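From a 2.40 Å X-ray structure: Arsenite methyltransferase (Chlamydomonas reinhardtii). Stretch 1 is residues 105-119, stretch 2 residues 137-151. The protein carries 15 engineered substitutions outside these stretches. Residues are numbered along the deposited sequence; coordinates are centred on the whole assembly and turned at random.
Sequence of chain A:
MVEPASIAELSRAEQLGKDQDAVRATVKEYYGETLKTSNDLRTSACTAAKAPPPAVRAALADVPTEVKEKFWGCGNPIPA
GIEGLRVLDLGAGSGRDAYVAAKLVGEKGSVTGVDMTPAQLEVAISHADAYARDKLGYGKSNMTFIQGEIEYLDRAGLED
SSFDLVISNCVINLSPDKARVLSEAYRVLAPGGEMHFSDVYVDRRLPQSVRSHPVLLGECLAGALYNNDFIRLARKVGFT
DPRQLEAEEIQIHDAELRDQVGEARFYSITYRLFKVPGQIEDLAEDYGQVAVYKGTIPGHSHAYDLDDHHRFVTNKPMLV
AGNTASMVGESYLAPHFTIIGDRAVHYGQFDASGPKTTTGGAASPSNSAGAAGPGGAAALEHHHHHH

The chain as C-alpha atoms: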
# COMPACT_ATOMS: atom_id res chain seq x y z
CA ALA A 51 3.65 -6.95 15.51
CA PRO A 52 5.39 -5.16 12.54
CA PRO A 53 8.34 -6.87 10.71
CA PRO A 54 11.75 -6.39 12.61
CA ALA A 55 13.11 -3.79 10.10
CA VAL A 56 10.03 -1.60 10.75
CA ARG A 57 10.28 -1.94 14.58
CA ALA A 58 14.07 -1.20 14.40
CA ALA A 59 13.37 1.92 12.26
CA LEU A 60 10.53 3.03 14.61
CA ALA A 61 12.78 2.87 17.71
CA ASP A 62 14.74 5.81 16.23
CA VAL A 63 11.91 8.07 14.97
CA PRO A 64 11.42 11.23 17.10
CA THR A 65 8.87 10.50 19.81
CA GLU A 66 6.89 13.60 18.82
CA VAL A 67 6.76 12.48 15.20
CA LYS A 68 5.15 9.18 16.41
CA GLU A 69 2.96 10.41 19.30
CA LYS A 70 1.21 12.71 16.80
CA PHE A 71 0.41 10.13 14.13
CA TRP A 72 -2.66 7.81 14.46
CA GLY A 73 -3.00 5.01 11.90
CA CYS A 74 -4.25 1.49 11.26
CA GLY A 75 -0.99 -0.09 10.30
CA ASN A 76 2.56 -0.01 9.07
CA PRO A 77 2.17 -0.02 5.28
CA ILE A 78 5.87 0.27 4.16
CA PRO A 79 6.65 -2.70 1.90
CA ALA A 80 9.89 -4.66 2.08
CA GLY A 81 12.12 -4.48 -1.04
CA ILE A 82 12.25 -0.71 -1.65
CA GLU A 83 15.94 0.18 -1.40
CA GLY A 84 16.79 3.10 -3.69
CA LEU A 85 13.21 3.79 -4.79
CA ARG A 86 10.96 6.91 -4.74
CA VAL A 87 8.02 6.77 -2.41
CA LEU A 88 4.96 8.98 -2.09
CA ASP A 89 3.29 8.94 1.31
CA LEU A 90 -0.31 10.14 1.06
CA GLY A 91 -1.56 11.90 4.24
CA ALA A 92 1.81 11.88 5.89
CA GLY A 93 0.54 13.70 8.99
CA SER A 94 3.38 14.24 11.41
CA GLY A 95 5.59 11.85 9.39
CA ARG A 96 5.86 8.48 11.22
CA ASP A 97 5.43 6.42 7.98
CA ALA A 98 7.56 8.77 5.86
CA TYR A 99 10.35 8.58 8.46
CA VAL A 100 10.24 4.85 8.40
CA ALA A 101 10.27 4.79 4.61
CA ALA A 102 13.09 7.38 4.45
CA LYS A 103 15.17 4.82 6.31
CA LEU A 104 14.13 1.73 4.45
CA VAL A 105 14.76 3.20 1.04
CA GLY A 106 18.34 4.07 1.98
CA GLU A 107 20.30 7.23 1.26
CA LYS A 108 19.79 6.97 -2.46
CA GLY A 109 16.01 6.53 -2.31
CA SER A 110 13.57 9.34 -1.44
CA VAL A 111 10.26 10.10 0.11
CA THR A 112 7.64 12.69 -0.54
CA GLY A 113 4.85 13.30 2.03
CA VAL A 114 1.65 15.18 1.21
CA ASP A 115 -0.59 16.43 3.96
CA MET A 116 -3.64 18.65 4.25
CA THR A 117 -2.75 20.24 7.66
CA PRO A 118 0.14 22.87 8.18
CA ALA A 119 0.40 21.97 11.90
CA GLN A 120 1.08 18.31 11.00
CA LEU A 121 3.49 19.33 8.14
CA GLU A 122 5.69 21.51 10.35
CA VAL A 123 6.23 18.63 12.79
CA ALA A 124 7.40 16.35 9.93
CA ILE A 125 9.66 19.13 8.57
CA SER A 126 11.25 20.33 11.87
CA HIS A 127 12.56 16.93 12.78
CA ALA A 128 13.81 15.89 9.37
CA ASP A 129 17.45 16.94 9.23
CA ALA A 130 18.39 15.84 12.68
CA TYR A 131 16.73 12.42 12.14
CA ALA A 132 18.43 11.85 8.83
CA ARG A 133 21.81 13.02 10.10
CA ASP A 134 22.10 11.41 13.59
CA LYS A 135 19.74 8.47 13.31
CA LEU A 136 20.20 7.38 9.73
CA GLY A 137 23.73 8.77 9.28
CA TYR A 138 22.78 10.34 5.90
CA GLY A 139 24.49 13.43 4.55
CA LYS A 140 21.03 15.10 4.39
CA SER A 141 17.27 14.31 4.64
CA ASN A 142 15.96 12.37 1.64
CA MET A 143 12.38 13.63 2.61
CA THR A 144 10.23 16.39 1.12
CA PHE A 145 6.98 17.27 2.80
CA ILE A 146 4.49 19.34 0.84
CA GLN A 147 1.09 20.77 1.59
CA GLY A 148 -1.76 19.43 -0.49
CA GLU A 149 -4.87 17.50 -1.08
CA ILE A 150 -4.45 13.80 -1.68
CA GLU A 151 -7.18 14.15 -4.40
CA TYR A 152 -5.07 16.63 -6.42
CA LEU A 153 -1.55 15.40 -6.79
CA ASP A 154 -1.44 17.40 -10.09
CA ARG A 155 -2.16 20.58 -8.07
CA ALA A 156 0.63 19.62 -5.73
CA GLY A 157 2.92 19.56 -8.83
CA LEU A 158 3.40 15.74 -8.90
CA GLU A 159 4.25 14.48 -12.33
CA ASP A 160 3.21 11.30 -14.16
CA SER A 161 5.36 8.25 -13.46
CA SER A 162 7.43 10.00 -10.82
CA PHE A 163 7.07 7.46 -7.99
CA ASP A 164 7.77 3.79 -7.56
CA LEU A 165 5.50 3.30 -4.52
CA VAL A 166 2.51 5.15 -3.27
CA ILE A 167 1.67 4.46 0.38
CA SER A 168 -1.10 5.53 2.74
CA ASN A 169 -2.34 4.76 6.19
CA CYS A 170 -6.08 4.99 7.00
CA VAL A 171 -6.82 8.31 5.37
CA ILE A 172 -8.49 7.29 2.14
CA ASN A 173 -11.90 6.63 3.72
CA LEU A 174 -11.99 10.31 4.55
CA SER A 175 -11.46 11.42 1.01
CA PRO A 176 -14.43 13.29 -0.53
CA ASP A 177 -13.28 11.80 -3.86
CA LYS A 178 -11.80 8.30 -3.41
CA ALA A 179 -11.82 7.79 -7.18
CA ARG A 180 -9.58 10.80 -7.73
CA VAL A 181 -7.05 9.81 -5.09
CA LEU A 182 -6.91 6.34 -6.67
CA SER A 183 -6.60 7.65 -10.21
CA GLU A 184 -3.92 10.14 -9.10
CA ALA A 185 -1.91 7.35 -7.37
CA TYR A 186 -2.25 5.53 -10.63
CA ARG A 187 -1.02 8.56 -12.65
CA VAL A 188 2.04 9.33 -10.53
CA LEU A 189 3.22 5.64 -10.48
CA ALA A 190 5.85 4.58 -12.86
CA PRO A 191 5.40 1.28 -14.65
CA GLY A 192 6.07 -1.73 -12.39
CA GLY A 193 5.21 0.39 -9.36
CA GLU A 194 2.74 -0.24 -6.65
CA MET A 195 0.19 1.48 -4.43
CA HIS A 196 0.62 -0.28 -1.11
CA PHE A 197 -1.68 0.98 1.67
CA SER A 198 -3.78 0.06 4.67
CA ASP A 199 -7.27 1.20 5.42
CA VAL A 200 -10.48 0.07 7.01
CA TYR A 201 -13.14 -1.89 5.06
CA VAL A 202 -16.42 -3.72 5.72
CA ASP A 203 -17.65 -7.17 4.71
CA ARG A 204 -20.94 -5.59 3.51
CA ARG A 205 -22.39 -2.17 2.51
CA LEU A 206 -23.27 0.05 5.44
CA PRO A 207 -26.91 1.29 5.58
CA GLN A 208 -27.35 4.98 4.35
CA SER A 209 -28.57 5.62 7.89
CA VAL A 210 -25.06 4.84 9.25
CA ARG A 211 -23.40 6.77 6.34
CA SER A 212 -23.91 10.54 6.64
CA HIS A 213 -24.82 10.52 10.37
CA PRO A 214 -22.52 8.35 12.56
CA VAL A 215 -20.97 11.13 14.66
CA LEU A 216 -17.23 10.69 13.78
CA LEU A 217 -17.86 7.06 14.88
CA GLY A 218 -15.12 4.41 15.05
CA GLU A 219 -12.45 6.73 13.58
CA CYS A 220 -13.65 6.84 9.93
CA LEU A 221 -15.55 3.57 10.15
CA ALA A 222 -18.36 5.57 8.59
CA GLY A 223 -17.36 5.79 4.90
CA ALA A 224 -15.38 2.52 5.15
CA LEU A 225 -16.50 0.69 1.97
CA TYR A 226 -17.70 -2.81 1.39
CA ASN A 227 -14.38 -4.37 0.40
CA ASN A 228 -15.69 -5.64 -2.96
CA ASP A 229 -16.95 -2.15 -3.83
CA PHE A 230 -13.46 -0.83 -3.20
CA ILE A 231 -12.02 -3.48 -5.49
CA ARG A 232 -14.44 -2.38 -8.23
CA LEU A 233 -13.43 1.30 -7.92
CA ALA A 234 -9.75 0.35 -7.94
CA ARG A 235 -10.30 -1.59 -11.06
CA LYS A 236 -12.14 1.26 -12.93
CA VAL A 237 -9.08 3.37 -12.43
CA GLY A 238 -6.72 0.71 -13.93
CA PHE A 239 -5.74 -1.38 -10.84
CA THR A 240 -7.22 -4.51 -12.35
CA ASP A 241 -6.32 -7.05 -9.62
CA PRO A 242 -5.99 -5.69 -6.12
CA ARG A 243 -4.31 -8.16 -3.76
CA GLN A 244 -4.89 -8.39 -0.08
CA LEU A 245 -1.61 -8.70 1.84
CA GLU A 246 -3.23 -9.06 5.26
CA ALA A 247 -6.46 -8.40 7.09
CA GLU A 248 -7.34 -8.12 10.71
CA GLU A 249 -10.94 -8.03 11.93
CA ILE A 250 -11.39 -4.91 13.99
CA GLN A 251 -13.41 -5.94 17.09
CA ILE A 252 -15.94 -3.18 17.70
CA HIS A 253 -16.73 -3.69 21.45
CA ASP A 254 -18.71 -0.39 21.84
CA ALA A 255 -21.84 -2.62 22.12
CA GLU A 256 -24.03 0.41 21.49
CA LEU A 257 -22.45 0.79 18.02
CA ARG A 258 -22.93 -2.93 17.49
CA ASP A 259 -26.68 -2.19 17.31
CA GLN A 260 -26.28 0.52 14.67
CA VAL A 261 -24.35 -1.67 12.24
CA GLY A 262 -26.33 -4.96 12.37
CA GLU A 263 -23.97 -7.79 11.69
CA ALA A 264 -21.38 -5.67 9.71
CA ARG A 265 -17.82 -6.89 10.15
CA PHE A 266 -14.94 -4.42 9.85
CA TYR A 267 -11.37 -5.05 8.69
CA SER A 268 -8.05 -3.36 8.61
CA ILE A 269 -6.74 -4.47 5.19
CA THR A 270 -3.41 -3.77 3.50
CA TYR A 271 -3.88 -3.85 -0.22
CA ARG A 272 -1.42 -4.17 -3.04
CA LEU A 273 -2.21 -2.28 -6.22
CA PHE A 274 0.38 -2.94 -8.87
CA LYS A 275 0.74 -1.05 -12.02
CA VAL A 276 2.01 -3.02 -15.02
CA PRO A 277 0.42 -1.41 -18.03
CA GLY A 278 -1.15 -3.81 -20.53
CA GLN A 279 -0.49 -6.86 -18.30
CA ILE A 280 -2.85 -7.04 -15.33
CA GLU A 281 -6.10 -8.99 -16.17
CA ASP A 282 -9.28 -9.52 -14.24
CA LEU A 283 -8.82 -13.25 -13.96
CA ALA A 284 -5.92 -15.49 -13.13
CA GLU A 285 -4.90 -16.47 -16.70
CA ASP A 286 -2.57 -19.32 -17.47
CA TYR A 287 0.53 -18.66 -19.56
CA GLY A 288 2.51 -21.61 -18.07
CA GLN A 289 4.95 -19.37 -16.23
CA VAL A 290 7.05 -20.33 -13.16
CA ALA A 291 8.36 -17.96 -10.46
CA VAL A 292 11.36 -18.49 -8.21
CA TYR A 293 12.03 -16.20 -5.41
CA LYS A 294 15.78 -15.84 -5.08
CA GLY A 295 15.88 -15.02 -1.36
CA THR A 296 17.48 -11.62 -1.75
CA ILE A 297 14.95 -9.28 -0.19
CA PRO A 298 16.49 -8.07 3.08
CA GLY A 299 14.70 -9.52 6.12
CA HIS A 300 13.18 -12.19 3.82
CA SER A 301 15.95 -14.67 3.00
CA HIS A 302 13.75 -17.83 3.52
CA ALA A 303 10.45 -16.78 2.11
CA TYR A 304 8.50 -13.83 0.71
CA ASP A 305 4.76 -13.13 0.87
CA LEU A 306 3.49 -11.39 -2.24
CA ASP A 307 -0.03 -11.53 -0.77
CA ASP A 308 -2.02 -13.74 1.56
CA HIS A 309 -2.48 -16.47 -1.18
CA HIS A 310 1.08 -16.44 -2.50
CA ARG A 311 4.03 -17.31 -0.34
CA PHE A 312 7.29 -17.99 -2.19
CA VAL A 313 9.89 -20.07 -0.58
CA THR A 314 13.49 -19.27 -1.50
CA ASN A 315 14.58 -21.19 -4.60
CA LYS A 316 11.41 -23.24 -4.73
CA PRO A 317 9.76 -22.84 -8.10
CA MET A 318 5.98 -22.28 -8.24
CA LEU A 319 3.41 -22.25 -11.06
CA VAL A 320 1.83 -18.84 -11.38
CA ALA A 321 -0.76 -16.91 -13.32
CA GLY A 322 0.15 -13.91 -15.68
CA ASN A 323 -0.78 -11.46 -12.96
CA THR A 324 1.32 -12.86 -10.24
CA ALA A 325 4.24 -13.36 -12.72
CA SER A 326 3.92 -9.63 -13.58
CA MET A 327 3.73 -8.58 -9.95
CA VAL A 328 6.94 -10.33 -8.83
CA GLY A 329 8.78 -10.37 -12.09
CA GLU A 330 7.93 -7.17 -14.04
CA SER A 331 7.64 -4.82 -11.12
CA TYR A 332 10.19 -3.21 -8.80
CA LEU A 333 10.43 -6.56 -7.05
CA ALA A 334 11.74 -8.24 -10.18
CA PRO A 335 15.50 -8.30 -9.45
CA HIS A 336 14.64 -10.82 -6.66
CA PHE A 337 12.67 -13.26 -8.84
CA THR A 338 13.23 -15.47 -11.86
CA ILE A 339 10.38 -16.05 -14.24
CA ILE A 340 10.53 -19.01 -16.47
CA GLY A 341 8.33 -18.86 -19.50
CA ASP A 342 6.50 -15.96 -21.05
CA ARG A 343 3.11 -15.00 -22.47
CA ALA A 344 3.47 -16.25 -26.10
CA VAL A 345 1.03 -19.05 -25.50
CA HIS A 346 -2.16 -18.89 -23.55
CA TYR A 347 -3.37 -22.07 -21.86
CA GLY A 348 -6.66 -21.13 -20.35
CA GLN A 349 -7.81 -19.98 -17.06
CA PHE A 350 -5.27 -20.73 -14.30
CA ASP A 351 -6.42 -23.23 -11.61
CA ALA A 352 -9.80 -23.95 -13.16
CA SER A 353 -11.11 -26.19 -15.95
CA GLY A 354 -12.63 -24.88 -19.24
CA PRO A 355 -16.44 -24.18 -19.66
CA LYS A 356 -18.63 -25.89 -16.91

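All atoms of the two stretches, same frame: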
# COMPACT_ATOMS: atom_id res chain seq x y z
N VAL A 105 14.26 3.04 2.41
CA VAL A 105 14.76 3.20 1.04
C VAL A 105 16.24 3.51 0.93
O VAL A 105 16.78 3.65 -0.23
CB VAL A 105 14.04 4.30 0.22
CG1 VAL A 105 12.55 3.96 0.16
CG2 VAL A 105 14.28 5.67 0.83
N GLY A 106 16.91 3.67 2.08
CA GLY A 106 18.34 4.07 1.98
C GLY A 106 18.60 5.51 1.53
O GLY A 106 17.69 6.30 1.15
N GLU A 107 19.87 5.85 1.54
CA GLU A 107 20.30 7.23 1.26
C GLU A 107 20.04 7.63 -0.16
O GLU A 107 19.80 8.77 -0.45
CB GLU A 107 21.78 7.35 1.59
CG GLU A 107 22.28 8.79 1.53
CD GLU A 107 23.55 8.99 2.36
OE1 GLU A 107 24.21 7.99 2.69
OE2 GLU A 107 23.86 10.16 2.67
N LYS A 108 19.98 6.66 -1.05
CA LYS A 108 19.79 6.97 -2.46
C LYS A 108 18.31 7.00 -2.85
O LYS A 108 17.97 7.50 -3.91
CB LYS A 108 20.59 6.01 -3.33
CG LYS A 108 22.03 6.48 -3.56
CD LYS A 108 22.94 5.38 -4.14
CE LYS A 108 24.36 5.90 -4.36
NZ LYS A 108 25.15 5.05 -5.30
N GLY A 109 17.43 6.50 -1.99
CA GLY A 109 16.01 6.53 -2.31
C GLY A 109 15.47 7.85 -1.78
O GLY A 109 16.22 8.62 -1.13
N SER A 110 14.18 8.14 -2.04
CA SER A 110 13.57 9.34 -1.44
C SER A 110 12.09 9.21 -1.20
O SER A 110 11.44 8.29 -1.73
CB SER A 110 13.82 10.56 -2.32
OG SER A 110 13.48 10.22 -3.63
N VAL A 111 11.60 10.10 -0.34
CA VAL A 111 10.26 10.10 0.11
C VAL A 111 9.66 11.49 0.00
O VAL A 111 10.29 12.49 0.40
CB VAL A 111 10.18 9.59 1.57
CG1 VAL A 111 8.73 9.54 2.04
CG2 VAL A 111 10.87 8.23 1.69
N THR A 112 8.44 11.52 -0.53
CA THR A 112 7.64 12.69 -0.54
C THR A 112 6.37 12.45 0.31
O THR A 112 5.68 11.44 0.18
CB THR A 112 7.27 13.05 -1.98
OG1 THR A 112 8.46 13.32 -2.74
CG2 THR A 112 6.34 14.27 -2.03
N GLY A 113 6.07 13.39 1.19
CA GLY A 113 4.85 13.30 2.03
C GLY A 113 3.93 14.48 1.69
O GLY A 113 4.39 15.63 1.53
N VAL A 114 2.65 14.18 1.51
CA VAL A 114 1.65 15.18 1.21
C VAL A 114 0.69 15.19 2.35
O VAL A 114 0.15 14.16 2.68
CB VAL A 114 0.83 14.82 -0.03
CG1 VAL A 114 -0.28 15.84 -0.24
CG2 VAL A 114 1.69 14.81 -1.27
N ASP A 115 0.53 16.33 3.02
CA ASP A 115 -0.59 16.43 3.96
C ASP A 115 -1.45 17.68 3.83
O ASP A 115 -1.07 18.63 3.13
CB ASP A 115 -0.20 16.18 5.40
CG ASP A 115 -1.42 15.70 6.26
OD1 ASP A 115 -2.17 16.57 6.76
OD2 ASP A 115 -1.63 14.48 6.45
N MET A 116 -2.63 17.62 4.44
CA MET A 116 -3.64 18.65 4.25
C MET A 116 -3.43 19.77 5.28
O MET A 116 -3.72 20.94 5.00
CB MET A 116 -5.04 18.04 4.38
CG MET A 116 -6.18 18.98 3.94
SD MET A 116 -7.78 18.71 4.77
CE MET A 116 -7.58 19.40 6.42
N THR A 117 -2.88 19.39 6.45
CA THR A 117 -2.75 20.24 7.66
C THR A 117 -1.33 20.80 7.97
O THR A 117 -0.43 20.03 8.32
CB THR A 117 -3.28 19.45 8.86
OG1 THR A 117 -4.53 18.89 8.47
CG2 THR A 117 -3.51 20.31 10.09
N PRO A 118 -1.14 22.15 7.88
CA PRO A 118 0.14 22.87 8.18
C PRO A 118 0.79 22.55 9.56
O PRO A 118 2.02 22.41 9.68
CB PRO A 118 -0.27 24.35 8.09
CG PRO A 118 -1.78 24.35 8.28
CD PRO A 118 -2.23 23.12 7.56
N ALA A 119 -0.04 22.42 10.59
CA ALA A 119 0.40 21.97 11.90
C ALA A 119 1.12 20.61 11.84
O ALA A 119 2.22 20.46 12.41
CB ALA A 119 -0.79 21.91 12.86
N GLY A 137 22.37 8.50 9.76
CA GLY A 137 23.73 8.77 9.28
C GLY A 137 23.75 9.20 7.81
O GLY A 137 24.71 8.93 7.15
N TYR A 138 22.70 9.84 7.29
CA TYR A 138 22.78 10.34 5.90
C TYR A 138 23.42 11.70 5.89
O TYR A 138 23.31 12.45 6.87
CB TYR A 138 21.41 10.51 5.24
CG TYR A 138 20.55 9.29 5.06
CD1 TYR A 138 21.08 7.98 5.13
CD2 TYR A 138 19.19 9.44 4.76
CE1 TYR A 138 20.28 6.84 4.97
CE2 TYR A 138 18.37 8.32 4.59
CZ TYR A 138 18.91 7.04 4.70
OH TYR A 138 18.08 5.97 4.53
N GLY A 139 24.04 12.06 4.76
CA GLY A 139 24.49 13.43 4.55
C GLY A 139 23.41 14.46 4.79
O GLY A 139 23.62 15.43 5.50
N LYS A 140 22.24 14.26 4.16
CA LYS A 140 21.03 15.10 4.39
C LYS A 140 19.71 14.29 4.33
O LYS A 140 19.69 13.14 3.89
CB LYS A 140 20.98 16.20 3.34
CG LYS A 140 21.26 15.67 1.94
CD LYS A 140 21.70 16.82 1.06
CE LYS A 140 21.43 16.50 -0.40
NZ LYS A 140 19.96 16.49 -0.63
N SER A 141 18.62 14.90 4.78
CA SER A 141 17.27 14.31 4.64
C SER A 141 16.98 13.93 3.18
O SER A 141 17.27 14.70 2.24
CB SER A 141 16.25 15.30 5.14
OG SER A 141 14.94 14.90 4.81
N ASN A 142 16.47 12.71 2.96
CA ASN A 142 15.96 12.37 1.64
C ASN A 142 14.39 12.52 1.63
O ASN A 142 13.73 11.96 0.78
CB ASN A 142 16.43 10.98 1.26
CG ASN A 142 16.00 9.86 2.28
OD1 ASN A 142 15.51 10.13 3.38
ND2 ASN A 142 16.15 8.58 1.86
N MET A 143 13.82 13.35 2.52
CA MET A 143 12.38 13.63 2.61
C MET A 143 11.99 15.06 2.17
O MET A 143 12.70 15.99 2.39
CB MET A 143 11.87 13.41 4.04
CG MET A 143 12.15 12.01 4.56
SD MET A 143 11.52 11.69 6.26
CE MET A 143 13.06 12.07 7.07
N THR A 144 10.81 15.18 1.60
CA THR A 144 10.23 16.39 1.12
C THR A 144 8.80 16.26 1.60
O THR A 144 8.11 15.26 1.30
CB THR A 144 10.23 16.48 -0.43
OG1 THR A 144 11.55 16.24 -0.95
CG2 THR A 144 9.70 17.85 -0.95
N PHE A 145 8.36 17.21 2.40
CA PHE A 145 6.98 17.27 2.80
C PHE A 145 6.33 18.43 2.11
O PHE A 145 6.85 19.50 2.15
CB PHE A 145 6.93 17.45 4.28
CG PHE A 145 7.45 16.26 5.01
CD1 PHE A 145 6.66 15.08 5.10
CD2 PHE A 145 8.71 16.27 5.55
CE1 PHE A 145 7.16 13.96 5.73
CE2 PHE A 145 9.22 15.16 6.20
CZ PHE A 145 8.43 14.01 6.32
N ILE A 146 5.20 18.21 1.44
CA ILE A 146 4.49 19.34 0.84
C ILE A 146 3.04 19.36 1.28
O ILE A 146 2.48 18.33 1.68
CB ILE A 146 4.61 19.37 -0.70
CG1 ILE A 146 3.87 18.23 -1.35
CG2 ILE A 146 6.07 19.28 -1.13
CD1 ILE A 146 4.55 17.79 -2.62
N GLN A 147 2.44 20.54 1.17
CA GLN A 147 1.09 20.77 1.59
C GLN A 147 0.15 20.55 0.43
O GLN A 147 0.30 21.15 -0.63
CB GLN A 147 0.94 22.21 2.11
CG GLN A 147 -0.48 22.63 2.45
CD GLN A 147 -0.61 23.18 3.88
OE1 GLN A 147 -1.47 22.74 4.64
NE2 GLN A 147 0.26 24.15 4.26
N GLY A 148 -0.91 19.77 0.66
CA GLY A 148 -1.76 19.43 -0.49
C GLY A 148 -2.98 18.64 -0.18
O GLY A 148 -3.19 18.23 0.94
N GLU A 149 -3.79 18.43 -1.20
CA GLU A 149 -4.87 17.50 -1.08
C GLU A 149 -4.57 16.20 -1.81
O GLU A 149 -4.31 16.18 -3.03
CB GLU A 149 -6.13 18.07 -1.66
CG GLU A 149 -6.76 19.17 -0.81
CD GLU A 149 -7.79 19.93 -1.65
OE1 GLU A 149 -7.42 20.47 -2.73
OE2 GLU A 149 -8.97 19.94 -1.26
N ILE A 150 -4.71 15.11 -1.07
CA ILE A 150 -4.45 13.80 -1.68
C ILE A 150 -5.23 13.55 -2.94
O ILE A 150 -4.72 12.81 -3.78
CB ILE A 150 -4.43 12.65 -0.69
CG1 ILE A 150 -5.79 12.48 0.01
CG2 ILE A 150 -3.29 12.82 0.34
CD1 ILE A 150 -5.70 11.34 0.98
N GLU A 151 -6.36 14.26 -3.15
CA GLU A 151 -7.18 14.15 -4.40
C GLU A 151 -6.57 14.83 -5.59
O GLU A 151 -7.05 14.64 -6.72
CB GLU A 151 -8.60 14.76 -4.24
CG GLU A 151 -9.50 14.11 -3.15
CD GLU A 151 -8.97 14.28 -1.74
OE1 GLU A 151 -8.13 15.17 -1.51
OE2 GLU A 151 -9.39 13.55 -0.82
O HOH W 1 12.32 13.72 -1.38

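Neighbouring parallel strands are joined by a staggered ladder in which alternate residues of one strand give and receive both main-chain hydrogen bonds, leaving side chains to settle the ends and faces. The pairing of strands 110-115 and 143-147 in this arsenite methyltransferase, with axes 18° from parallel, illustrates the principle; the two full stretches bury 926 Å² between them, both sides summed.

The approach to the first strand is a type I turn from Gly106 to Gly109. Gly106 has positive phi, a conformation that favours glycine, as it leaves the preceding helix. At Glu107 the backbone lies against an aromatic ring: its CA sits 3.8 Å from the centroid of the Tyr138 ring, over the face. The extended Glu107 side chain then reaches past the tyrosine, and its OE2 accepts a hydrogen bond from Gly139 N at 2.8 Å, so that a carboxylate answers a main-chain amide at the exposed margin. Lys108 points away and takes no part. Gly109 O accepts a hydrogen bond from Asn142 ND2 (3.0 Å). A CB on Gly109 would collide with Val105 CB. Asn142 suits the start of the ladder because its side chain serves the turn while its main-chain O receives Val111 N at 3.0 Å.

From Val111 onward the ladder is regular. Val111, which is buried, accepts at its O from Thr144 N (3.0 Å), and a water donates to this same oxygen while also hydrogen-bonding to Thr144 OG1; on the face it shares with Met143, Val111 CB meets Met143 CG at 4.3 Å. Thr112, on the other face with Thr144, makes no main-chain hydrogen bond across this edge; instead its CA approaches Thr144 O at 3.2 Å in a CA-H...O contact. The buried Gly113 donates from N to Thr144 O at 2.8 Å and receives Ile146 N at its O at 2.7 Å. It also makes room for Phe145: a CB there would stand 2.8 Å from Phe145 CD1, a clash. Val114, buried on the Thr112 face, again lacks the ladder bonds, its CA contacting Ile146 O at 3.3 Å. Its CG2 packs 4.1 Å from Ile146 CG1 and its CG1 lies 4.3 Å from Ile150 CG2, a small cluster of branched aliphatic side chains.

Asp115 N to Ile146 O (3.1 Å) and Gly148 N to Asp115 O (2.7 Å) complete the series. At Asp115, the last residue of the strand, OD1 accepts a hydrogen bond from Thr117 N at 2.9 Å, while OD2 is bonded elsewhere in the structure. Beyond it, Met116 CA still contacts Gly148 O at 3.4 Å, and Pro118 begins a helix beside Gln147.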